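Local structure of putative ABC transporter subunit, substrate-binding component (Rhodopseudomonas palustris, 4EVS) at residues V233-D238 with D280-S285; F81-M86 with S147-G152. The protein binds 4-hydroxybenzoate and probably delivers such benzoate derivatives to an ABC transporter for uptake. One frame throughout, in Å; residues are numbered along the deposited sequence.

Contact 1 of 2, residues V233-D238 with D280-S285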
loop_
_atom_site.group_PDB
_atom_site.type_symbol
_atom_site.label_atom_id
_atom_site.label_comp_id
_atom_site.label_asym_id
_atom_site.label_seq_id
_atom_site.Cartn_x
_atom_site.Cartn_y
_atom_site.Cartn_z
ATOM N N VAL A 233 -3.969 6.668 -5.385
ATOM C CA VAL A 233 -4.364 7.981 -5.846
ATOM C C VAL A 233 -5.856 8.280 -5.520
ATOM O O VAL A 233 -6.284 9.437 -5.597
ATOM C CB VAL A 233 -4.002 8.166 -7.329
ATOM C CG1 VAL A 233 -4.402 9.552 -7.854
ATOM C CG2 VAL A 233 -2.490 7.954 -7.506
ATOM N N VAL A 234 -6.621 7.253 -5.122
ATOM C CA VAL A 234 -8.079 7.381 -4.940
ATOM C C VAL A 234 -8.531 6.604 -3.702
ATOM O O VAL A 234 -9.572 5.942 -3.684
ATOM C CB VAL A 234 -8.850 6.903 -6.200
ATOM C CG1 VAL A 234 -8.719 7.922 -7.348
ATOM C CG2 VAL A 234 -8.427 5.514 -6.616
ATOM N N THR A 235 -7.762 6.738 -2.628
ATOM C CA THR A 235 -8.128 6.049 -1.394
ATOM C C THR A 235 -9.526 6.510 -0.918
ATOM O O THR A 235 -9.932 7.678 -1.085
ATOM C CB THR A 235 -7.086 6.188 -0.296
ATOM O OG1 THR A 235 -6.928 7.558 0.069
ATOM C CG2 THR A 235 -5.765 5.524 -0.658
ATOM N N GLU A 236 -10.267 5.563 -0.330
ATOM C CA GLU A 236 -11.700 5.792 -0.064
ATOM C C GLU A 236 -12.015 7.053 0.742
ATOM O O GLU A 236 -12.953 7.764 0.410
ATOM C CB GLU A 236 -12.322 4.554 0.591
ATOM C CG GLU A 236 -12.552 3.386 -0.383
ATOM C CD GLU A 236 -11.350 2.517 -0.748
ATOM O OE1 GLU A 236 -10.214 2.758 -0.226
ATOM O OE2 GLU A 236 -11.590 1.558 -1.554
ATOM N N PRO A 237 -11.247 7.322 1.784
ATOM C CA PRO A 237 -11.662 8.471 2.589
ATOM C C PRO A 237 -11.493 9.820 1.873
ATOM O O PRO A 237 -12.047 10.808 2.337
ATOM C CB PRO A 237 -10.781 8.377 3.814
ATOM C CG PRO A 237 -10.533 6.866 3.937
ATOM C CD PRO A 237 -10.276 6.485 2.507
ATOM N N ASP A 238 -10.727 9.847 0.783
ATOM C CA ASP A 238 -10.621 11.063 0.028
ATOM C C ASP A 238 -11.622 11.107 -1.088
ATOM O O ASP A 238 -11.757 12.132 -1.749
ATOM C CB ASP A 238 -9.215 11.276 -0.469
ATOM C CG ASP A 238 -8.394 12.228 0.407
ATOM O OD1 ASP A 238 -8.971 12.984 1.265
ATOM O OD2 ASP A 238 -7.144 12.208 0.229
ATOM N N ASP A 280 -13.504 5.981 7.253
ATOM C CA ASP A 280 -12.101 6.293 7.434
ATOM C C ASP A 280 -11.210 5.124 7.020
ATOM O O ASP A 280 -9.991 5.226 7.102
ATOM C CB ASP A 280 -11.808 6.576 8.891
ATOM C CG ASP A 280 -12.387 7.887 9.382
ATOM O OD1 ASP A 280 -12.672 8.805 8.586
ATOM O OD2 ASP A 280 -12.543 8.003 10.617
ATOM N N VAL A 281 -11.806 4.008 6.616
ATOM C CA VAL A 281 -11.041 2.781 6.280
ATOM C C VAL A 281 -10.344 2.876 4.946
ATOM O O VAL A 281 -10.939 3.314 3.916
ATOM C CB VAL A 281 -11.949 1.536 6.318
ATOM C CG1 VAL A 281 -11.189 0.278 5.839
ATOM C CG2 VAL A 281 -12.547 1.360 7.733
ATOM N N THR A 282 -9.124 2.386 4.893
ATOM C CA THR A 282 -8.529 2.178 3.582
ATOM C C THR A 282 -7.410 1.132 3.641
ATOM O O THR A 282 -7.308 0.334 4.584
ATOM C CB THR A 282 -8.092 3.534 2.987
ATOM O OG1 THR A 282 -7.758 3.390 1.593
ATOM C CG2 THR A 282 -6.933 4.135 3.785
HETATM N N MSE A 283 -6.598 1.091 2.600
HETATM C CA MSE A 283 -5.784 -0.098 2.337
HETATM C C MSE A 283 -4.820 -0.488 3.437
HETATM O O MSE A 283 -4.537 -1.676 3.627
HETATM C CB MSE A 283 -5.044 0.024 1.007
HETATM C CG MSE A 283 -3.783 0.860 1.034
HETATM SE SE MSE A 283 -4.055 2.777 1.490
HETATM C CE MSE A 283 -2.249 3.391 1.039
ATOM N N THR A 284 -4.330 0.490 4.211
ATOM C CA THR A 284 -3.330 0.124 5.225
ATOM C C THR A 284 -3.954 -0.698 6.355
ATOM O O THR A 284 -3.243 -1.436 7.059
ATOM C CB THR A 284 -2.572 1.341 5.760
ATOM O OG1 THR A 284 -3.511 2.292 6.236
ATOM C CG2 THR A 284 -1.695 2.001 4.716
ATOM N N SER A 285 -5.278 -0.603 6.552
ATOM C CA SER A 285 -5.922 -1.405 7.554
ATOM C C SER A 285 -5.915 -2.892 7.202
ATOM O O SER A 285 -5.681 -3.735 8.089
ATOM C CB SER A 285 -7.352 -0.947 7.799
ATOM O OG SER A 285 -8.235 -1.220 6.754
#
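Pro237 and Thr282 supply the most surface where the loop after strand 226-230 meets the start of helix 283-302, one of the places where the two lobes meet in the periplasmic binding protein fold of the leucine-binding protein family. The proline ring lies against the backbone of Asp280 and Val281: Pro237 CD is 3.5 Å from Val281 O, and Pro237 CG is 3.6 Å from Asp280 C. Pro237 CD also reaches CB of Thr282, at 3.7 Å. Thr282 is modelled in two conformers; in the one described here Thr282 OG1 stands anti to the backbone N (chi1 -168°) and gives its proton to Glu236 OE1, 3.1 Å away and nearly in line with the C-O bond. The other carboxylate oxygen, OE2, bonds to Val257 N, and Asn24 of helix 19-36 holds the backbone of Thr282. An alanine in place of Glu236 would probably leave both Thr282 OG1 and Val257 N without their acceptor, while the contact of CB with Val281 O could remain. Thr235 extends the interface toward the pocket residue Met283: its CB packs on Thr282 OG1, and the methyl Thr235 CG2 sits 3.9 Å from SE of selenomethionine Met283, which also touches the bound 4-hydroxybenzoate.

Contact 2 of 2, residues F81-M86 with S147-G152. With PHB (p-hydroxybenzoic acid), chain I; SO4 (sulfate ion), chain E.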
loop_
_atom_site.group_PDB
_atom_site.type_symbol
_atom_site.label_atom_id
_atom_site.label_comp_id
_atom_site.label_asym_id
_atom_site.label_seq_id
_atom_site.Cartn_x
_atom_site.Cartn_y
_atom_site.Cartn_z
ATOM N N PHE A 81 6.282 4.773 4.445
ATOM C CA PHE A 81 7.135 5.273 3.357
ATOM C C PHE A 81 8.347 4.390 3.063
ATOM O O PHE A 81 9.065 3.947 4.000
ATOM C CB PHE A 81 7.638 6.671 3.703
ATOM C CG PHE A 81 6.553 7.737 3.665
ATOM C CD1 PHE A 81 6.006 8.141 2.447
ATOM C CD2 PHE A 81 6.096 8.361 4.842
ATOM C CE1 PHE A 81 4.998 9.117 2.417
ATOM C CE2 PHE A 81 5.108 9.301 4.790
ATOM C CZ PHE A 81 4.608 9.714 3.570
ATOM N N THR A 82 8.614 4.187 1.779
ATOM C CA THR A 82 9.756 3.409 1.336
ATOM C C THR A 82 11.090 3.794 2.002
ATOM O O THR A 82 11.775 2.924 2.513
ATOM C CB THR A 82 9.879 3.434 -0.180
ATOM O OG1 THR A 82 8.909 2.554 -0.734
ATOM C CG2 THR A 82 11.260 2.988 -0.618
ATOM N N PRO A 83 11.440 5.076 2.039
ATOM C CA PRO A 83 12.758 5.399 2.624
ATOM C C PRO A 83 12.885 5.080 4.109
ATOM O O PRO A 83 13.976 4.820 4.621
ATOM C CB PRO A 83 12.917 6.897 2.335
ATOM C CG PRO A 83 11.583 7.370 1.928
ATOM C CD PRO A 83 10.859 6.214 1.316
ATOM N N ASN A 84 11.762 5.123 4.818
ATOM C CA ASN A 84 11.735 4.770 6.240
ATOM C C ASN A 84 11.948 3.270 6.409
ATOM O O ASN A 84 12.702 2.838 7.304
ATOM C CB ASN A 84 10.434 5.278 6.825
ATOM C CG ASN A 84 10.379 6.840 6.900
ATOM O OD1 ASN A 84 11.427 7.501 6.943
ATOM N ND2 ASN A 84 9.157 7.414 6.941
ATOM N N ALA A 85 11.278 2.467 5.560
ATOM C CA ALA A 85 11.463 1.020 5.619
ATOM C C ALA A 85 12.902 0.648 5.280
ATOM O O ALA A 85 13.477 -0.240 5.902
ATOM C CB ALA A 85 10.486 0.281 4.721
HETATM N N MSE A 86 13.482 1.356 4.312
HETATM C CA MSE A 86 14.846 1.105 3.908
HETATM C C MSE A 86 15.852 1.403 5.020
HETATM O O MSE A 86 16.897 0.750 5.101
HETATM C CB MSE A 86 15.189 1.958 2.689
HETATM C CG MSE A 86 14.548 1.511 1.403
HETATM SE SE MSE A 86 15.135 -0.251 0.825
HETATM C CE MSE A 86 14.493 -0.109 -1.030
ATOM N N SER A 147 5.763 10.702 -8.282
ATOM C CA SER A 147 6.618 11.287 -7.263
ATOM C C SER A 147 8.050 10.786 -7.403
ATOM O O SER A 147 8.284 9.603 -7.686
ATOM C CB SER A 147 6.076 11.009 -5.871
ATOM O OG SER A 147 4.808 11.631 -5.676
ATOM N N ASP A 148 8.998 11.686 -7.189
ATOM C CA ASP A 148 10.430 11.395 -7.449
ATOM C C ASP A 148 11.128 10.705 -6.265
ATOM O O ASP A 148 12.001 11.292 -5.601
ATOM C CB ASP A 148 11.151 12.677 -7.805
ATOM C CG ASP A 148 12.588 12.462 -8.250
ATOM O OD1 ASP A 148 12.934 11.343 -8.708
ATOM O OD2 ASP A 148 13.359 13.461 -8.163
ATOM N N TYR A 149 10.718 9.470 -6.003
ATOM C CA TYR A 149 11.390 8.615 -5.034
ATOM C C TYR A 149 11.041 7.143 -5.349
ATOM O O TYR A 149 10.346 6.866 -6.328
ATOM C CB TYR A 149 11.089 9.030 -3.586
ATOM C CG TYR A 149 9.771 8.610 -2.980
ATOM C CD1 TYR A 149 8.574 8.932 -3.573
ATOM C CD2 TYR A 149 9.729 7.951 -1.751
ATOM C CE1 TYR A 149 7.356 8.548 -3.039
ATOM C CE2 TYR A 149 8.492 7.570 -1.167
ATOM C CZ TYR A 149 7.324 7.872 -1.829
ATOM O OH TYR A 149 6.132 7.471 -1.317
ATOM N N GLY A 150 11.573 6.222 -4.553
ATOM C CA GLY A 150 11.532 4.827 -4.853
ATOM C C GLY A 150 10.299 4.275 -5.538
ATOM O O GLY A 150 10.408 3.691 -6.621
ATOM N N PRO A 151 9.121 4.446 -4.918
ATOM C CA PRO A 151 7.952 3.759 -5.479
ATOM C C PRO A 151 7.464 4.431 -6.780
ATOM O O PRO A 151 6.899 3.767 -7.647
ATOM C CB PRO A 151 6.927 3.809 -4.339
ATOM C CG PRO A 151 7.363 5.012 -3.502
ATOM C CD PRO A 151 8.852 4.995 -3.575
ATOM N N GLY A 152 7.653 5.738 -6.887
ATOM C CA GLY A 152 7.333 6.473 -8.084
ATOM C C GLY A 152 8.195 6.013 -9.247
ATOM O O GLY A 152 7.708 5.765 -10.379
HETATM C "C1'" PHB I . 5.888 4.239 -0.300
HETATM O "O1'" PHB I . 6.595 5.206 0.104
HETATM O "O2'" PHB I . 6.377 3.106 -0.612
HETATM C C1 PHB I . 4.429 4.484 -0.498
HETATM C C2 PHB I . 3.770 5.444 0.225
HETATM C C3 PHB I . 2.426 5.681 -0.006
HETATM C C4 PHB I . 1.695 4.902 -0.904
HETATM C C5 PHB I . 2.352 3.883 -1.589
HETATM C C6 PHB I . 3.712 3.697 -1.384
HETATM O O4 PHB I . 0.370 5.155 -1.091
HETATM S S SO4 E . 13.788 6.277 -1.640
HETATM O O1 SO4 E . 14.279 7.629 -1.225
HETATM O O2 SO4 E . 14.392 6.002 -2.916
HETATM O O3 SO4 E . 12.398 6.284 -1.823
HETATM O O4 SO4 E . 14.163 5.262 -0.607
#
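Tyr149 is met by Phe81 and Pro83 through apolar packing, with no direct hydrogen bond between the two segments. Pro83 CD comes up at the edge of the tyrosine ring, 3.7 Å from Tyr149 CE2, while Tyr149 OH lies in the plane of the Phe81 ring, at its edge and 3.8 Å from Phe81 CD1. Within its own segment Tyr149 carries Pro151 CD over the centre of one ring face, and that same CD packs on Thr82 OG1 across the contact. Hydrogen bonding runs instead through the carboxylate of 4-hydroxybenzoate. Its O1' accepts hydrogen bonds from Thr82 N at 2.8 Å, nearly straight (167°), and from Tyr149 OH at 2.7 Å; O2' accepts one from Thr82 OG1 at 2.6 Å. With OG1 turned beside its own backbone N (chi1 -77°), Thr82 serves both carboxylate oxygens. A sulfate, probably from the crystallisation liquor, takes a bond from Gly150 N to O3 at 2.9 Å. Two helices, 82-88 and 150-165, each begin here after a strand of a different lobe, and the N-terminal end of helix 82-88 is likely to favour the carboxylate. Such paired helix starts, facing a solute across two lobes, line the ligand-binding cleft of the periplasmic binding protein fold.

In the fold
Read from the N terminus, the chain begins in one lobe with strand 5-12 and helix 19-36, and after strand 75-78 reaches 81-86. It builds strands 99-101 and 116-118 there and passes into the second lobe, where 147-152 runs from the end of strand 141-147 into helix 150-165; contact 2 thus closes a loop of 60 intervening residues. Only later does contact 1 open, at 233-238 beyond strand 226-230, and it closes over 41 residues at 280-285, which packs on helix 19-36 of the first lobe. The two loops are in series, neither nested nor crossed. Their centres lie 19 Å apart, with the ligand touching residues of both contacts. Two separate bridges join the lobes, consistent with a cleft closed around its solute.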